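Local coordinates for succinate dehydrogenase subunit A (Mycolicibacterium smegmatis, PDB 7D6V), which probably oxidises succinate to fumarate as the FAD-carrying subunit of a membrane-bound respiratory complex, sending the electrons on toward quinone, at residues E5-D10 and R167-T172; M58-T63 and I116-F121; W67-G72 and G123-R128. All coordinates share one frame; numbering follows the deposited sequence.

Contact 1: residues E5-D10 and R167-T172; sequences ERHSYD and RVFHET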
loop_
_atom_site.group_PDB
_atom_site.type_symbol
_atom_site.label_atom_id
_atom_site.label_comp_id
_atom_site.label_asym_id
_atom_site.label_seq_id
_atom_site.Cartn_x
_atom_site.Cartn_y
_atom_site.Cartn_z
ATOM N N GLU A 5 18.052 -25.679 12.402
ATOM C CA GLU A 5 17.015 -25.245 13.330
ATOM C C GLU A 5 15.720 -25.968 12.988
ATOM O O GLU A 5 15.194 -25.806 11.886
ATOM C CB GLU A 5 16.824 -23.731 13.265
ATOM C CG GLU A 5 15.575 -23.235 13.965
ATOM C CD GLU A 5 15.483 -21.724 13.989
ATOM O OE1 GLU A 5 16.444 -21.077 14.449
ATOM O OE2 GLU A 5 14.450 -21.182 13.545
ATOM N N ARG A 6 15.195 -26.745 13.932
ATOM C CA ARG A 6 14.067 -27.632 13.678
ATOM C C ARG A 6 12.829 -27.182 14.438
ATOM O O ARG A 6 12.901 -26.839 15.622
ATOM C CB ARG A 6 14.402 -29.071 14.064
ATOM C CG ARG A 6 15.665 -29.599 13.430
ATOM C CD ARG A 6 16.086 -30.896 14.080
ATOM N NE ARG A 6 15.352 -32.032 13.537
ATOM C CZ ARG A 6 15.874 -32.924 12.704
ATOM N NH1 ARG A 6 15.134 -33.929 12.260
ATOM N NH2 ARG A 6 17.136 -32.808 12.316
ATOM N N HIS A 7 11.691 -27.202 13.750
ATOM C CA HIS A 7 10.402 -26.878 14.339
ATOM C C HIS A 7 9.411 -27.989 14.028
ATOM O O HIS A 7 9.501 -28.647 12.990
ATOM C CB HIS A 7 9.869 -25.543 13.820
ATOM C CG HIS A 7 10.795 -24.394 14.055
ATOM N ND1 HIS A 7 10.924 -23.778 15.281
ATOM C CD2 HIS A 7 11.639 -23.744 13.219
ATOM C CE1 HIS A 7 11.808 -22.803 15.192
ATOM N NE2 HIS A 7 12.257 -22.760 13.951
ATOM N N SER A 8 8.465 -28.195 14.940
ATOM C CA SER A 8 7.462 -29.243 14.814
ATOM C C SER A 8 6.080 -28.608 14.834
ATOM O O SER A 8 5.740 -27.887 15.777
ATOM C CB SER A 8 7.600 -30.268 15.939
ATOM O OG SER A 8 6.758 -31.382 15.718
ATOM N N TYR A 9 5.290 -28.875 13.796
ATOM C CA TYR A 9 3.954 -28.315 13.665
ATOM C C TYR A 9 3.028 -29.360 13.061
ATOM O O TYR A 9 3.456 -30.443 12.662
ATOM C CB TYR A 9 3.960 -27.043 12.812
ATOM C CG TYR A 9 4.568 -25.855 13.512
ATOM C CD1 TYR A 9 3.801 -25.044 14.331
ATOM C CD2 TYR A 9 5.914 -25.555 13.366
ATOM C CE1 TYR A 9 4.354 -23.963 14.977
ATOM C CE2 TYR A 9 6.475 -24.479 14.010
ATOM C CZ TYR A 9 5.692 -23.685 14.814
ATOM O OH TYR A 9 6.249 -22.608 15.457
ATOM N N ASP A 10 1.740 -29.029 13.015
ATOM C CA ASP A 10 0.751 -29.895 12.385
ATOM C C ASP A 10 0.625 -29.628 10.892
ATOM O O ASP A 10 0.471 -30.567 10.105
ATOM C CB ASP A 10 -0.613 -29.718 13.053
ATOM C CG ASP A 10 -0.671 -30.328 14.435
ATOM O OD1 ASP A 10 -0.110 -31.425 14.629
ATOM O OD2 ASP A 10 -1.284 -29.711 15.330
ATOM N N ARG A 167 2.424 -19.369 14.375
ATOM C CA ARG A 167 3.678 -18.640 14.292
ATOM C C ARG A 167 3.945 -18.266 12.842
ATOM O O ARG A 167 3.738 -19.075 11.936
ATOM C CB ARG A 167 4.843 -19.457 14.848
ATOM C CG ARG A 167 6.114 -18.652 15.011
ATOM C CD ARG A 167 7.165 -19.414 15.778
ATOM N NE ARG A 167 8.456 -18.740 15.712
ATOM C CZ ARG A 167 9.575 -19.214 16.244
ATOM N NH1 ARG A 167 9.566 -20.371 16.888
ATOM N NH2 ARG A 167 10.701 -18.529 16.134
ATOM N N VAL A 168 4.404 -17.036 12.629
ATOM C CA VAL A 168 4.693 -16.512 11.300
ATOM C C VAL A 168 6.202 -16.450 11.125
ATOM O O VAL A 168 6.911 -15.904 11.977
ATOM C CB VAL A 168 4.062 -15.125 11.088
ATOM C CG1 VAL A 168 4.281 -14.659 9.662
ATOM C CG2 VAL A 168 2.582 -15.157 11.418
ATOM N N PHE A 169 6.691 -17.014 10.024
ATOM C CA PHE A 169 8.106 -16.989 9.666
ATOM C C PHE A 169 8.231 -16.191 8.372
ATOM O O PHE A 169 8.219 -16.760 7.280
ATOM C CB PHE A 169 8.683 -18.401 9.491
ATOM C CG PHE A 169 8.534 -19.289 10.695
ATOM C CD1 PHE A 169 9.630 -19.586 11.485
ATOM C CD2 PHE A 169 7.314 -19.859 11.013
ATOM C CE1 PHE A 169 9.507 -20.413 12.579
ATOM C CE2 PHE A 169 7.187 -20.684 12.109
ATOM C CZ PHE A 169 8.286 -20.963 12.890
ATOM N N HIS A 170 8.358 -14.875 8.492
ATOM C CA HIS A 170 8.542 -14.036 7.320
ATOM C C HIS A 170 10.020 -13.966 6.951
ATOM O O HIS A 170 10.899 -14.268 7.762
ATOM C CB HIS A 170 7.989 -12.630 7.553
ATOM C CG HIS A 170 8.714 -11.863 8.612
ATOM N ND1 HIS A 170 9.680 -10.924 8.326
ATOM C CD2 HIS A 170 8.606 -11.891 9.960
ATOM C CE1 HIS A 170 10.139 -10.410 9.453
ATOM N NE2 HIS A 170 9.503 -10.981 10.459
ATOM N N GLU A 171 10.280 -13.563 5.705
ATOM C CA GLU A 171 11.634 -13.527 5.150
ATOM C C GLU A 171 12.280 -14.911 5.188
ATOM O O GLU A 171 13.473 -15.053 5.453
ATOM C CB GLU A 171 12.509 -12.503 5.877
ATOM C CG GLU A 171 12.102 -11.044 5.711
ATOM C CD GLU A 171 12.273 -10.536 4.299
ATOM O OE1 GLU A 171 13.195 -11.009 3.605
ATOM O OE2 GLU A 171 11.503 -9.649 3.883
ATOM N N THR A 172 11.480 -15.941 4.927
ATOM C CA THR A 172 11.942 -17.323 4.921
ATOM C C THR A 172 11.543 -17.965 3.602
ATOM O O THR A 172 10.400 -17.821 3.160
ATOM C CB THR A 172 11.357 -18.111 6.095
ATOM O OG1 THR A 172 11.604 -17.405 7.315
ATOM C CG2 THR A 172 11.991 -19.486 6.185
#

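Contact 2: residues M58-T63 and I116-F121; sequences MRNVNT and ISQRNF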
loop_
_atom_site.group_PDB
_atom_site.type_symbol
_atom_site.label_atom_id
_atom_site.label_comp_id
_atom_site.label_asym_id
_atom_site.label_seq_id
_atom_site.Cartn_x
_atom_site.Cartn_y
_atom_site.Cartn_z
ATOM N N MET A 58 -23.551 -11.618 -3.959
ATOM C CA MET A 58 -24.206 -11.133 -2.751
ATOM C C MET A 58 -25.558 -10.492 -3.031
ATOM O O MET A 58 -26.370 -10.376 -2.107
ATOM C CB MET A 58 -23.297 -10.138 -2.029
ATOM C CG MET A 58 -22.071 -10.778 -1.406
ATOM S SD MET A 58 -21.072 -9.643 -0.431
ATOM C CE MET A 58 -20.717 -8.380 -1.642
ATOM N N ARG A 59 -25.809 -10.072 -4.273
ATOM C CA ARG A 59 -27.086 -9.504 -4.710
ATOM C C ARG A 59 -27.385 -8.163 -4.049
ATOM O O ARG A 59 -28.547 -7.781 -3.910
ATOM C CB ARG A 59 -28.247 -10.477 -4.476
ATOM C CG ARG A 59 -28.092 -11.806 -5.180
ATOM C CD ARG A 59 -28.897 -12.890 -4.495
ATOM N NE ARG A 59 -30.315 -12.815 -4.828
ATOM C CZ ARG A 59 -31.297 -12.872 -3.934
ATOM N NH1 ARG A 59 -31.015 -13.003 -2.647
ATOM N NH2 ARG A 59 -32.559 -12.798 -4.325
ATOM N N ASN A 60 -26.346 -7.433 -3.644
ATOM C CA ASN A 60 -26.557 -6.162 -2.959
ATOM C C ASN A 60 -27.052 -5.087 -3.917
ATOM O O ASN A 60 -27.909 -4.274 -3.554
ATOM C CB ASN A 60 -25.268 -5.710 -2.278
ATOM C CG ASN A 60 -24.866 -6.613 -1.142
ATOM O OD1 ASN A 60 -25.681 -7.366 -0.614
ATOM N ND2 ASN A 60 -23.602 -6.547 -0.757
ATOM N N VAL A 61 -26.521 -5.060 -5.137
ATOM C CA VAL A 61 -26.901 -4.023 -6.092
ATOM C C VAL A 61 -28.226 -4.367 -6.757
ATOM O O VAL A 61 -29.194 -3.603 -6.677
ATOM C CB VAL A 61 -25.783 -3.806 -7.128
ATOM C CG1 VAL A 61 -26.285 -2.942 -8.270
ATOM C CG2 VAL A 61 -24.575 -3.170 -6.468
ATOM N N ASN A 62 -28.295 -5.518 -7.419
ATOM C CA ASN A 62 -29.563 -6.029 -7.916
ATOM C C ASN A 62 -29.722 -7.487 -7.514
ATOM O O ASN A 62 -28.749 -8.239 -7.421
ATOM C CB ASN A 62 -29.705 -5.873 -9.440
ATOM C CG ASN A 62 -28.793 -6.789 -10.215
ATOM O OD1 ASN A 62 -27.726 -7.173 -9.743
ATOM N ND2 ASN A 62 -29.221 -7.161 -11.412
ATOM N N THR A 63 -30.971 -7.875 -7.281
ATOM C CA THR A 63 -31.303 -9.152 -6.665
ATOM C C THR A 63 -31.544 -10.267 -7.671
ATOM O O THR A 63 -31.864 -11.386 -7.259
ATOM C CB THR A 63 -32.537 -8.990 -5.777
ATOM O OG1 THR A 63 -33.689 -8.764 -6.598
ATOM C CG2 THR A 63 -32.355 -7.817 -4.838
ATOM N N ILE A 116 -22.529 -3.899 1.214
ATOM C CA ILE A 116 -21.269 -3.818 0.486
ATOM C C ILE A 116 -21.553 -3.428 -0.959
ATOM O O ILE A 116 -22.427 -4.008 -1.612
ATOM C CB ILE A 116 -20.505 -5.148 0.568
ATOM C CG1 ILE A 116 -20.110 -5.447 2.014
ATOM C CG2 ILE A 116 -19.272 -5.106 -0.301
ATOM C CD1 ILE A 116 -19.331 -6.726 2.180
ATOM N N SER A 117 -20.819 -2.438 -1.457
ATOM C CA SER A 117 -20.997 -1.962 -2.821
ATOM C C SER A 117 -20.349 -2.917 -3.814
ATOM O O SER A 117 -19.280 -3.475 -3.556
ATOM C CB SER A 117 -20.402 -0.563 -2.970
ATOM O OG SER A 117 -20.752 0.013 -4.213
ATOM N N GLN A 118 -21.004 -3.100 -4.960
ATOM C CA GLN A 118 -20.544 -4.008 -6.002
ATOM C C GLN A 118 -20.492 -3.270 -7.332
ATOM O O GLN A 118 -21.440 -2.567 -7.689
ATOM C CB GLN A 118 -21.459 -5.230 -6.109
ATOM C CG GLN A 118 -21.468 -6.102 -4.868
ATOM C CD GLN A 118 -22.463 -7.237 -4.958
ATOM O OE1 GLN A 118 -23.658 -7.017 -5.129
ATOM N NE2 GLN A 118 -21.974 -8.462 -4.840
ATOM N N ARG A 119 -19.390 -3.431 -8.058
ATOM C CA ARG A 119 -19.214 -2.817 -9.365
ATOM C C ARG A 119 -19.439 -3.828 -10.481
ATOM O O ARG A 119 -19.434 -5.041 -10.270
ATOM C CB ARG A 119 -17.816 -2.210 -9.509
ATOM C CG ARG A 119 -17.635 -0.885 -8.813
ATOM C CD ARG A 119 -16.269 -0.297 -9.112
ATOM N NE ARG A 119 -15.192 -1.171 -8.664
ATOM C CZ ARG A 119 -13.908 -0.834 -8.666
ATOM N NH1 ARG A 119 -13.538 0.367 -9.082
ATOM N NH2 ARG A 119 -12.993 -1.694 -8.241
ATOM N N ASN A 120 -19.622 -3.302 -11.685
ATOM C CA ASN A 120 -19.726 -4.115 -12.884
ATOM C C ASN A 120 -18.352 -4.307 -13.509
ATOM O O ASN A 120 -17.474 -3.447 -13.404
ATOM C CB ASN A 120 -20.675 -3.476 -13.895
ATOM C CG ASN A 120 -21.625 -4.477 -14.507
ATOM O OD1 ASN A 120 -21.306 -5.661 -14.624
ATOM N ND2 ASN A 120 -22.806 -4.014 -14.894
ATOM N N PHE A 121 -18.169 -5.454 -14.159
ATOM C CA PHE A 121 -16.907 -5.787 -14.797
ATOM C C PHE A 121 -17.204 -6.513 -16.103
ATOM O O PHE A 121 -18.361 -6.798 -16.428
ATOM C CB PHE A 121 -16.022 -6.618 -13.861
ATOM C CG PHE A 121 -14.562 -6.567 -14.200
ATOM C CD1 PHE A 121 -13.788 -5.497 -13.794
ATOM C CD2 PHE A 121 -13.961 -7.591 -14.909
ATOM C CE1 PHE A 121 -12.446 -5.441 -14.101
ATOM C CE2 PHE A 121 -12.620 -7.537 -15.223
ATOM C CZ PHE A 121 -11.862 -6.464 -14.815
#

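Contact 3: residues W67-G72 and G123-R128; sequences WQVHFG and GHTYPR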
loop_
_atom_site.group_PDB
_atom_site.type_symbol
_atom_site.label_atom_id
_atom_site.label_comp_id
_atom_site.label_asym_id
_atom_site.label_seq_id
_atom_site.Cartn_x
_atom_site.Cartn_y
_atom_site.Cartn_z
ATOM N N TRP A 67 -25.972 -17.766 -7.721
ATOM C CA TRP A 67 -24.755 -18.534 -7.944
ATOM C C TRP A 67 -24.792 -19.272 -9.274
ATOM O O TRP A 67 -23.732 -19.574 -9.826
ATOM C CB TRP A 67 -24.505 -19.508 -6.783
ATOM C CG TRP A 67 -25.406 -20.708 -6.739
ATOM C CD1 TRP A 67 -26.517 -20.866 -5.970
ATOM C CD2 TRP A 67 -25.255 -21.927 -7.476
ATOM N NE1 TRP A 67 -27.077 -22.096 -6.193
ATOM C CE2 TRP A 67 -26.321 -22.768 -7.115
ATOM C CE3 TRP A 67 -24.326 -22.384 -8.416
ATOM C CZ2 TRP A 67 -26.484 -24.039 -7.657
ATOM C CZ3 TRP A 67 -24.491 -23.642 -8.952
ATOM C CH2 TRP A 67 -25.560 -24.455 -8.572
ATOM N N GLN A 68 -25.981 -19.560 -9.804
ATOM C CA GLN A 68 -26.081 -20.159 -11.130
ATOM C C GLN A 68 -25.575 -19.208 -12.209
ATOM O O GLN A 68 -24.864 -19.625 -13.131
ATOM C CB GLN A 68 -27.528 -20.560 -11.409
ATOM C CG GLN A 68 -27.994 -21.779 -10.642
ATOM C CD GLN A 68 -28.733 -21.424 -9.369
ATOM O OE1 GLN A 68 -28.584 -20.328 -8.832
ATOM N NE2 GLN A 68 -29.538 -22.355 -8.877
ATOM N N VAL A 69 -25.936 -17.927 -12.111
ATOM C CA VAL A 69 -25.483 -16.944 -13.092
ATOM C C VAL A 69 -23.970 -16.778 -13.023
ATOM O O VAL A 69 -23.288 -16.737 -14.053
ATOM C CB VAL A 69 -26.213 -15.605 -12.876
ATOM C CG1 VAL A 69 -25.714 -14.562 -13.855
ATOM C CG2 VAL A 69 -27.709 -15.794 -13.017
ATOM N N HIS A 70 -23.426 -16.682 -11.809
ATOM C CA HIS A 70 -21.981 -16.569 -11.642
ATOM C C HIS A 70 -21.268 -17.814 -12.158
ATOM O O HIS A 70 -20.204 -17.720 -12.777
ATOM C CB HIS A 70 -21.657 -16.325 -10.169
ATOM C CG HIS A 70 -20.249 -15.887 -9.915
ATOM N ND1 HIS A 70 -19.810 -15.493 -8.670
ATOM C CD2 HIS A 70 -19.184 -15.776 -10.741
ATOM C CE1 HIS A 70 -18.535 -15.161 -8.740
ATOM N NE2 HIS A 70 -18.130 -15.322 -9.987
ATOM N N PHE A 71 -21.844 -18.992 -11.910
ATOM C CA PHE A 71 -21.261 -20.234 -12.407
ATOM C C PHE A 71 -21.227 -20.257 -13.929
ATOM O O PHE A 71 -20.215 -20.634 -14.530
ATOM C CB PHE A 71 -22.051 -21.422 -11.860
ATOM C CG PHE A 71 -21.706 -22.735 -12.500
ATOM C CD1 PHE A 71 -20.498 -23.353 -12.237
ATOM C CD2 PHE A 71 -22.596 -23.356 -13.355
ATOM C CE1 PHE A 71 -20.184 -24.557 -12.819
ATOM C CE2 PHE A 71 -22.285 -24.559 -13.939
ATOM C CZ PHE A 71 -21.077 -25.162 -13.668
ATOM N N GLY A 72 -22.325 -19.855 -14.571
ATOM C CA GLY A 72 -22.339 -19.795 -16.022
ATOM C C GLY A 72 -21.352 -18.784 -16.572
ATOM O O GLY A 72 -20.705 -19.025 -17.593
ATOM N N GLY A 123 -16.715 -9.686 -17.875
ATOM C CA GLY A 123 -17.392 -10.931 -18.164
ATOM C C GLY A 123 -18.529 -11.316 -17.250
ATOM O O GLY A 123 -19.076 -12.412 -17.396
ATOM N N HIS A 124 -18.913 -10.454 -16.315
ATOM C CA HIS A 124 -19.979 -10.750 -15.369
ATOM C C HIS A 124 -21.299 -10.175 -15.863
ATOM O O HIS A 124 -21.348 -9.056 -16.380
ATOM C CB HIS A 124 -19.647 -10.191 -13.987
ATOM C CG HIS A 124 -18.306 -10.611 -13.471
ATOM N ND1 HIS A 124 -18.117 -11.760 -12.736
ATOM C CD2 HIS A 124 -17.088 -10.034 -13.584
ATOM C CE1 HIS A 124 -16.841 -11.872 -12.417
ATOM N NE2 HIS A 124 -16.195 -10.836 -12.920
ATOM N N THR A 125 -22.371 -10.953 -15.702
ATOM C CA THR A 125 -23.690 -10.512 -16.147
ATOM C C THR A 125 -24.249 -9.408 -15.257
ATOM O O THR A 125 -24.948 -8.513 -15.745
ATOM C CB THR A 125 -24.649 -11.702 -16.186
ATOM O OG1 THR A 125 -24.119 -12.712 -17.051
ATOM C CG2 THR A 125 -26.014 -11.282 -16.702
ATOM N N TYR A 126 -23.943 -9.439 -13.970
ATOM C CA TYR A 126 -24.492 -8.521 -12.988
ATOM C C TYR A 126 -23.361 -7.923 -12.170
ATOM O O TYR A 126 -22.266 -8.490 -12.107
ATOM C CB TYR A 126 -25.488 -9.246 -12.069
ATOM C CG TYR A 126 -26.713 -9.762 -12.784
ATOM C CD1 TYR A 126 -27.041 -11.105 -12.755
ATOM C CD2 TYR A 126 -27.534 -8.905 -13.496
ATOM C CE1 TYR A 126 -28.154 -11.579 -13.405
ATOM C CE2 TYR A 126 -28.650 -9.371 -14.152
ATOM C CZ TYR A 126 -28.956 -10.709 -14.102
ATOM O OH TYR A 126 -30.068 -11.179 -14.755
ATOM N N PRO A 127 -23.585 -6.764 -11.544
ATOM C CA PRO A 127 -22.545 -6.181 -10.683
ATOM C C PRO A 127 -22.255 -7.087 -9.497
ATOM O O PRO A 127 -23.148 -7.426 -8.717
ATOM C CB PRO A 127 -23.156 -4.844 -10.245
ATOM C CG PRO A 127 -24.263 -4.585 -11.198
ATOM C CD PRO A 127 -24.785 -5.916 -11.600
ATOM N N ARG A 128 -20.991 -7.479 -9.364
ATOM C CA ARG A 128 -20.596 -8.493 -8.397
ATOM C C ARG A 128 -19.374 -8.137 -7.573
ATOM O O ARG A 128 -19.177 -8.747 -6.517
ATOM C CB ARG A 128 -20.305 -9.823 -9.106
ATOM C CG ARG A 128 -21.506 -10.689 -9.334
ATOM C CD ARG A 128 -21.090 -12.124 -9.536
ATOM N NE ARG A 128 -20.903 -12.450 -10.944
ATOM C CZ ARG A 128 -21.888 -12.744 -11.784
ATOM N NH1 ARG A 128 -23.143 -12.750 -11.373
ATOM N NH2 ARG A 128 -21.614 -13.031 -13.041
#

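Contact 1: residues E5-D10 and R167-T172
Two sheets of the FAD-binding domain face each other where His7 and Tyr9, on and just after strand 5-7, meet Arg167 and Phe169 of strand 166-169. The backbones stay well apart, so the contact is made entirely by side chains. His7 and Phe169 reach toward each other tip to tip in an edge-to-face pair, with ring centroids 5.2 Å apart and planes at 59°. Phe169 CE1 lies over one face of the imidazole, displaced toward its rim and 3.9 Å from His7 NE2. Tyr9 also comes tip to tip with Phe169, its OH in the plane of the phenyl ring at the edge, 3.7 Å from Phe169 CZ. Arg167 crosses His7 and Tyr9 at about a right angle. With CG anti to the backbone N (chi1 -170°) and the chain extended, its methylene groups pass the tyrosine hydroxyl, Arg167 CD lying 3.3 Å from Tyr9 OH, while NH1 ends 3.7 Å from His7 CE1. The imidazole is steadied within its own strand: His7 NE2 donates to Glu5 OE2 at 2.7 Å, the acceptor lying near the ring plane. That carboxylate oxygen has a second partner in Tyr191 OH, and Phe200 adds another edge-to-face ring to Phe169. Strand 166-169 is an outer strand of a Rossmann-type parallel sheet, and strand 5-7 flanks the beta meander of strands 172-179, 184-191 and 197-200, the pairing of sheets characteristic of such FAD-binding domains.

Contact 2: residues M58-T63 and I116-F121
Asn60 and Gln118 each turn a side-chain amide to the backbone of the opposite segment, one as donor, the other as acceptor. Asn60 ND2 donates to Ile116 O at 2.9 Å with an N-H...O angle of 148°; the donor sits in the carbonyl plane on a lone pair, although that oxygen is tilted from the plane of the asparagine amide. In return, Gln118 OE1 receives two weak bonds from consecutive amides, Asn60 N at 3.1 Å and Val61 N at 3.5 Å, the second straighter than the first. The Gln118 chain runs on extended past CG (chi2 175°), so that CD lies out toward the loop. The other end of this buried amide is occupied too: Gln118 NE2 makes a weak bond to Arg128 O. Gln118 belongs to strand 118-119, at one margin of a small antiparallel sheet whose middle strand is 129-130, and the loop of residues 58-63 leaves strand 54-55 at the other margin. Apolar groups pack beside the glutamine. Met58, bent at chi3 (-57°), brings CE within 3.4 Å of Gln118 NE2 and 3.8 Å of Ile116 CG2, while helix 84-102 packs on the same methionine through Pro95, Val98 and Trp99. Val61 slides past Gln118 in the opposite direction, CG2 lying 3.8 Å from Gln118 CB. Within the loop, Arg59 NE donates to Thr63 O at 3.2 Å, and more weakly to Asp65 O.

Contact 3: residues W67-G72 and G123-R128
The guanidinium of Arg128 lies flat on the His70 ring and is gripped by several groups: Asp73 through a salt bridge to NH2, Asp65 through another to NH1, and His124 ND1 through a weak but fairly straight hydrogen bond from NE (3.4 Å, 156°). Arg128 NE sits over one face of the imidazole, 3.6 Å from His70 CG and offset toward the rim. The two planes are only 10° apart and their centres 4.5 Å, an offset stack that leaves the middle of the guanidinium above His70 CA. A turn at chi3 (-93°) places NE here, and Arg128 CD just before it makes a CH-pi contact, 3.9 Å from the centroid of the His70 ring. His124 directs its ring edge toward the face of His70 in an offset edge-to-face pair. Asp73 OD2, on helix 67-76, also accepts Thr125 N and so holds the backbone of the loop as well as its arginine, while His70 NE2 is hydrogen-bonded with Asn427 OD1 and His124 NE2 with Gly425 O. Next to this stack, Val69 CG1 packs against Thr125 CB at 3.8 Å and Tyr126 CD1 at 3.9 Å. The His124 side chain is about 8 Å from the bound FAD, so this packing borders the flavin site. Helix 67-76 is thus joined to the loop between strands 118-119 and 129-130, with strand 54-55 touching both histidines and helix 84-102 packing on Trp67 and Phe71.

All three contacts are partly buried and none lies at the centre of the chain. Contacts 2 and 3 are neighbours, their centres 11 Å apart, and share the small antiparallel sheet: a probable backbone hydrogen bond joins Arg119 to Arg128, and Asn62 packs on Tyr126. The centre of contact 1 is about 40 Å from that of either. Chemistry follows place. Between two sheets, contact 1 relies on ring edges and faces; the loop-to-strand contact 2 pairs carboxamides with backbone groups; contact 3, between helix and loop, stacks an arginine that carboxylates hold. Phe169 of contact 1 and His124 of contact 3 are each about 8 Å from FAD, and Thr172, in the same segment as Phe169, touches it.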